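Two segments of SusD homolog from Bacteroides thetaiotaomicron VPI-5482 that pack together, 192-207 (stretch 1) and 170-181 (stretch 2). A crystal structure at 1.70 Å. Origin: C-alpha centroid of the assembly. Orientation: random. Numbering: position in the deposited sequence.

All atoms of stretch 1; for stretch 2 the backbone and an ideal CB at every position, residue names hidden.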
# COMPACT_ATOMS: atom_id res chain seq x y z
N ARG A 192 -14.97 3.95 -2.94
CA ARG A 192 -15.58 2.65 -2.98
C ARG A 192 -15.12 1.94 -4.27
O ARG A 192 -14.69 2.57 -5.26
CB ARG A 192 -17.09 2.77 -2.93
CG ARG A 192 -17.54 3.18 -1.54
CD ARG A 192 -18.90 3.54 -1.44
NE ARG A 192 -19.80 2.48 -1.85
CZ ARG A 192 -21.11 2.65 -1.91
NH1 ARG A 192 -21.66 3.80 -1.53
NH2 ARG A 192 -21.88 1.65 -2.34
N PHE A 193 -15.16 0.63 -4.22
CA PHE A 193 -14.81 -0.17 -5.37
C PHE A 193 -15.72 0.08 -6.59
O PHE A 193 -16.96 0.08 -6.49
CB PHE A 193 -14.89 -1.68 -5.05
CG PHE A 193 -13.58 -2.26 -4.56
CD1 PHE A 193 -12.59 -2.58 -5.47
CD2 PHE A 193 -13.36 -2.49 -3.22
CE1 PHE A 193 -11.38 -3.11 -5.06
CE2 PHE A 193 -12.13 -3.02 -2.80
CZ PHE A 193 -11.15 -3.34 -3.72
N SER A 194 -15.06 0.21 -7.72
CA SER A 194 -15.66 0.29 -9.04
C SER A 194 -14.83 -0.63 -9.93
O SER A 194 -13.81 -1.15 -9.49
CB SER A 194 -15.68 1.69 -9.58
OG SER A 194 -16.65 2.47 -8.87
N LYS A 195 -15.25 -0.80 -11.17
CA LYS A 195 -14.62 -1.78 -12.06
C LYS A 195 -13.13 -1.61 -12.25
O LYS A 195 -12.38 -2.59 -12.30
CB LYS A 195 -15.31 -1.83 -13.44
CG LYS A 195 -15.01 -3.15 -14.13
CD LYS A 195 -15.36 -3.18 -15.61
CE LYS A 195 -16.80 -2.94 -15.92
NZ LYS A 195 -17.73 -4.02 -15.44
N GLY A 196 -12.69 -0.36 -12.35
CA GLY A 196 -11.25 -0.08 -12.54
C GLY A 196 -10.41 -0.62 -11.42
O GLY A 196 -9.37 -1.22 -11.67
N ALA A 197 -10.86 -0.43 -10.19
CA ALA A 197 -10.17 -0.95 -9.03
C ALA A 197 -10.18 -2.45 -8.99
O ALA A 197 -9.19 -3.06 -8.58
CB ALA A 197 -10.77 -0.40 -7.73
N ALA A 198 -11.31 -3.06 -9.33
CA ALA A 198 -11.38 -4.52 -9.38
C ALA A 198 -10.40 -5.07 -10.40
O ALA A 198 -9.67 -6.03 -10.09
CB ALA A 198 -12.85 -5.02 -9.68
N LEU A 199 -10.36 -4.49 -11.59
CA LEU A 199 -9.44 -4.98 -12.62
C LEU A 199 -7.99 -4.70 -12.22
O LEU A 199 -7.12 -5.52 -12.43
CB LEU A 199 -9.70 -4.30 -13.96
CG LEU A 199 -10.99 -4.64 -14.72
CD1 LEU A 199 -11.36 -3.50 -15.73
CD2 LEU A 199 -10.82 -5.99 -15.40
N GLY A 200 -7.75 -3.51 -11.67
CA GLY A 200 -6.38 -3.18 -11.23
C GLY A 200 -5.86 -4.11 -10.15
O GLY A 200 -4.71 -4.62 -10.21
N LEU A 201 -6.71 -4.36 -9.14
CA LEU A 201 -6.30 -5.23 -8.06
C LEU A 201 -6.10 -6.66 -8.56
O LEU A 201 -5.14 -7.31 -8.17
CB LEU A 201 -7.29 -5.18 -6.89
CG LEU A 201 -6.91 -6.06 -5.69
CD1 LEU A 201 -5.58 -5.66 -5.13
CD2 LEU A 201 -8.00 -5.96 -4.63
N LEU A 202 -6.98 -7.14 -9.43
CA LEU A 202 -6.85 -8.49 -9.99
C LEU A 202 -5.53 -8.62 -10.77
O LEU A 202 -4.88 -9.65 -10.72
CB LEU A 202 -8.06 -8.85 -10.83
CG LEU A 202 -8.05 -10.27 -11.39
CD1 LEU A 202 -7.83 -11.31 -10.27
CD2 LEU A 202 -9.34 -10.57 -12.21
N THR A 203 -5.14 -7.56 -11.47
CA THR A 203 -3.84 -7.55 -12.17
C THR A 203 -2.71 -7.78 -11.16
O THR A 203 -1.82 -8.60 -11.40
CB THR A 203 -3.63 -6.19 -12.88
OG1 THR A 203 -4.68 -5.97 -13.81
CG2 THR A 203 -2.26 -6.09 -13.58
N LYS A 204 -2.74 -7.05 -10.05
CA LYS A 204 -1.69 -7.19 -9.02
C LYS A 204 -1.69 -8.58 -8.37
O LYS A 204 -0.66 -9.14 -8.08
CB LYS A 204 -1.74 -6.08 -7.99
CG LYS A 204 -0.65 -6.17 -6.90
CD LYS A 204 -0.63 -4.95 -6.00
CE LYS A 204 0.07 -3.79 -6.68
NZ LYS A 204 0.33 -2.66 -5.76
N VAL A 205 -2.88 -9.12 -8.15
CA VAL A 205 -3.04 -10.48 -7.61
C VAL A 205 -2.44 -11.48 -8.55
O VAL A 205 -1.66 -12.33 -8.13
CB VAL A 205 -4.55 -10.77 -7.36
CG1 VAL A 205 -4.84 -12.29 -7.17
CG2 VAL A 205 -5.07 -9.89 -6.21
N TYR A 206 -2.77 -11.40 -9.84
CA TYR A 206 -2.18 -12.32 -10.78
C TYR A 206 -0.67 -12.18 -10.88
O TYR A 206 0.03 -13.20 -10.96
CB TYR A 206 -2.75 -12.16 -12.19
CG TYR A 206 -4.17 -12.67 -12.40
CD1 TYR A 206 -4.53 -13.97 -12.02
CD2 TYR A 206 -5.06 -11.96 -13.16
CE1 TYR A 206 -5.83 -14.45 -12.25
CE2 TYR A 206 -6.34 -12.44 -13.44
CZ TYR A 206 -6.71 -13.70 -13.02
OH TYR A 206 -7.97 -14.18 -13.27
N ALA A 207 -0.17 -10.95 -10.90
CA ALA A 207 1.30 -10.74 -10.98
C ALA A 207 2.00 -11.38 -9.77
O ALA A 207 3.06 -11.99 -9.91
CB ALA A 207 1.62 -9.22 -11.06
N UNK A 170 -12.73 -11.29 -7.18
CA UNK A 170 -12.43 -10.13 -8.00
C UNK A 170 -13.06 -10.25 -9.39
O UNK A 170 -13.49 -9.23 -9.97
CB UNK A 170 -10.92 -9.95 -8.12
N UNK A 171 -13.09 -11.46 -9.96
CA UNK A 171 -13.72 -11.65 -11.27
C UNK A 171 -15.20 -11.26 -11.22
O UNK A 171 -15.70 -10.62 -12.17
CB UNK A 171 -13.57 -13.10 -11.73
N UNK A 172 -15.91 -11.64 -10.15
CA UNK A 172 -17.29 -11.20 -10.01
C UNK A 172 -17.38 -9.65 -9.95
O UNK A 172 -18.21 -9.07 -10.62
CB UNK A 172 -17.91 -11.82 -8.76
N UNK A 173 -16.50 -9.00 -9.19
CA UNK A 173 -16.52 -7.52 -9.07
C UNK A 173 -16.19 -6.87 -10.43
O UNK A 173 -16.82 -5.88 -10.79
CB UNK A 173 -15.52 -7.05 -8.01
N UNK A 174 -15.27 -7.46 -11.19
CA UNK A 174 -14.98 -6.97 -12.54
C UNK A 174 -16.22 -7.06 -13.43
O UNK A 174 -16.46 -6.18 -14.25
CB UNK A 174 -13.83 -7.76 -13.16
N UNK A 175 -16.98 -8.15 -13.30
CA UNK A 175 -18.15 -8.37 -14.15
C UNK A 175 -19.29 -7.43 -13.78
O UNK A 175 -19.98 -6.89 -14.65
CB UNK A 175 -18.62 -9.82 -14.05
N UNK A 176 -19.52 -7.26 -12.49
CA UNK A 176 -20.72 -6.54 -12.03
C UNK A 176 -20.58 -5.01 -11.87
O UNK A 176 -21.48 -4.29 -12.23
CB UNK A 176 -21.15 -7.13 -10.68
N UNK A 177 -19.42 -4.55 -11.39
CA UNK A 177 -19.26 -3.12 -11.08
C UNK A 177 -19.17 -2.25 -12.32
O UNK A 177 -18.58 -2.64 -13.29
CB UNK A 177 -18.01 -2.91 -10.23
N UNK A 178 -19.78 -1.07 -12.28
CA UNK A 178 -19.55 -0.15 -13.39
C UNK A 178 -18.19 0.52 -13.17
O UNK A 178 -17.66 0.47 -12.07
CB UNK A 178 -20.67 0.89 -13.50
N UNK A 179 -17.64 1.12 -14.20
CA UNK A 179 -16.48 1.99 -14.02
C UNK A 179 -16.98 3.19 -13.22
O UNK A 179 -18.16 3.59 -13.32
CB UNK A 179 -15.86 2.41 -15.35
N UNK A 180 -16.08 3.73 -12.39
CA UNK A 180 -16.41 4.85 -11.51
C UNK A 180 -17.12 6.02 -12.22
O UNK A 180 -18.09 6.54 -11.69
CB UNK A 180 -15.13 5.36 -10.85
N UNK A 181 -16.64 6.40 -13.39
CA UNK A 181 -17.22 7.54 -14.13
C UNK A 181 -18.46 7.19 -14.97
O UNK A 181 -19.10 8.08 -15.53
CB UNK A 181 -16.15 8.13 -15.05

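The helix 195-207 runs nearly antiparallel to the helix that ends in stretch 2, their axes crossing at 148° with a closest approach of 8.3 Å, so successive positions from 170 onward meet stretch 1 from its later turns back to its start.

At position 170 the CA-to-CB bond points toward stretch 1, and the ideal CB lies 4.0 Å from L202 CD1. L201, L202 and V205 offer only hydrocarbon here, so a branched or long apolar side chain would suit. The residue is L170, with an m,t rotamer: its CD2 lies 4.0 Å from L201 CD2 and its CD1 3.8 Å from V205 CG2, filling the apolar space between the helices.

Position 171 points sideways, with its ideal CB 5.0 Å from L202 CD2. Small or polar residues would be tolerated, but a longer apolar one could reach back. L171 does so, placing its CD2 3.5 Å from L202 CD2.

Position 172 has nothing of stretch 1 within reach, which leaves the choice wide; it is Y172.

At 173 the ideal CB is 3.8 Å from A198 CB, and a small side chain fits this close approach simply, although the sideways direction does not exclude others. A173 makes that methyl-to-methyl contact, its CB 3.8 Å from A198 CB.

Position 174 also points sideways, with its ideal CB 4.1 Å from L199 CD2 and 4.5 Å from A198 CB. A modest apolar group such as Ala, Val or Cys would suit. C174 turns its sulfur (chi1 m) into this groove, where SG lies 3.6 Å from L199 CD2 and 3.8 Å from A198 CB. Its backbone also contributes: K195 NZ donates a hydrogen bond to C174 O at 2.8 Å.

Positions 175 and 176 point away, and stretch 1 sets little constraint on either; they are D175 and I176.

Position 177 leaves helical phi/psi (-72/141) and points toward stretch 1, its ideal CB 3.6 Å from K195 N. F193 and A198 lie nearby, favouring an apolar side chain. L177 extends CD1 to 4.0 Å from F193 CB, while its carbonyl accepts a second bond from the lysine, K195 NZ to L177 O at 2.7 Å.

Position 178 points away, and its phi of -79° is compatible with proline among many residues. P178 contributes mainly through its carbonyl: K195 N donates to P178 O at 2.9 Å, a nearly straight bond that ties the first turn of the helix to this loop.

At 179 the bond points away, yet the ideal CB is 4.7 Å from K195 CB, and a long or aromatic side chain could fold back along the lysine. Y179 does this: K195 CD lies over one face of the ring, 3.9 Å from its centroid, and L199 CD1 is 3.4 Å from Y179 OH.

Position 180, with its ideal CB 3.8 Å from S194 OG, suits a small residue. It is A180, whose N shares a water with G196 N.

Position 181 is out of contact and unconstrained; it is T181.

Stretch 2 170-181: LLYACDILPYAT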
# COMPACT_ATOMS: atom_id res chain seq x y z
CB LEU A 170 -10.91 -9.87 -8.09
CG LEU A 170 -10.33 -9.50 -6.73
CD1 LEU A 170 -8.79 -9.46 -6.79
CD2 LEU A 170 -10.88 -8.17 -6.27
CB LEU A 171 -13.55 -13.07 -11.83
CG LEU A 171 -12.18 -13.43 -12.38
CD1 LEU A 171 -12.13 -14.96 -12.73
CD2 LEU A 171 -11.85 -12.57 -13.61
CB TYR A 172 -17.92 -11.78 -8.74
CG TYR A 172 -19.37 -11.41 -8.54
CD1 TYR A 172 -19.73 -10.22 -7.93
CD2 TYR A 172 -20.39 -12.29 -8.92
CE1 TYR A 172 -21.07 -9.89 -7.71
CE2 TYR A 172 -21.74 -11.96 -8.71
CZ TYR A 172 -22.06 -10.77 -8.10
OH TYR A 172 -23.37 -10.45 -7.90
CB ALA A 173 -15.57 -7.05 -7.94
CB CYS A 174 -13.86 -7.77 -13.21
SG CYS A 174 -12.21 -7.50 -12.45
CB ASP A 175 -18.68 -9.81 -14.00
CG ASP A 175 -17.77 -10.87 -14.61
OD1 ASP A 175 -16.88 -10.52 -15.40
OD2 ASP A 175 -17.97 -12.06 -14.29
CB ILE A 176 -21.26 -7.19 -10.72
CG1 ILE A 176 -22.15 -8.39 -11.07
CG2 ILE A 176 -22.15 -6.22 -9.90
CD1 ILE A 176 -21.54 -9.51 -11.84
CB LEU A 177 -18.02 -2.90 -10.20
CG LEU A 177 -18.12 -3.49 -8.79
CD1 LEU A 177 -16.74 -3.47 -8.17
CD2 LEU A 177 -19.13 -2.73 -7.90
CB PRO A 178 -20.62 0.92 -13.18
CG PRO A 178 -20.80 0.95 -11.68
CD PRO A 178 -20.68 -0.50 -11.27
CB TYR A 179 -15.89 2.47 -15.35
CG TYR A 179 -15.11 1.42 -16.06
CD1 TYR A 179 -13.80 1.16 -15.70
CD2 TYR A 179 -15.65 0.69 -17.11
CE1 TYR A 179 -13.06 0.18 -16.35
CE2 TYR A 179 -14.90 -0.29 -17.77
CZ TYR A 179 -13.60 -0.53 -17.37
OH TYR A 179 -12.84 -1.49 -18.00
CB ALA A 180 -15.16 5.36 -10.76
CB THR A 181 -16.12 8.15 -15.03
OG1 THR A 181 -15.60 7.13 -15.89
CG2 THR A 181 -14.95 8.68 -14.14
O HOH W 1 -13.57 2.39 -12.15
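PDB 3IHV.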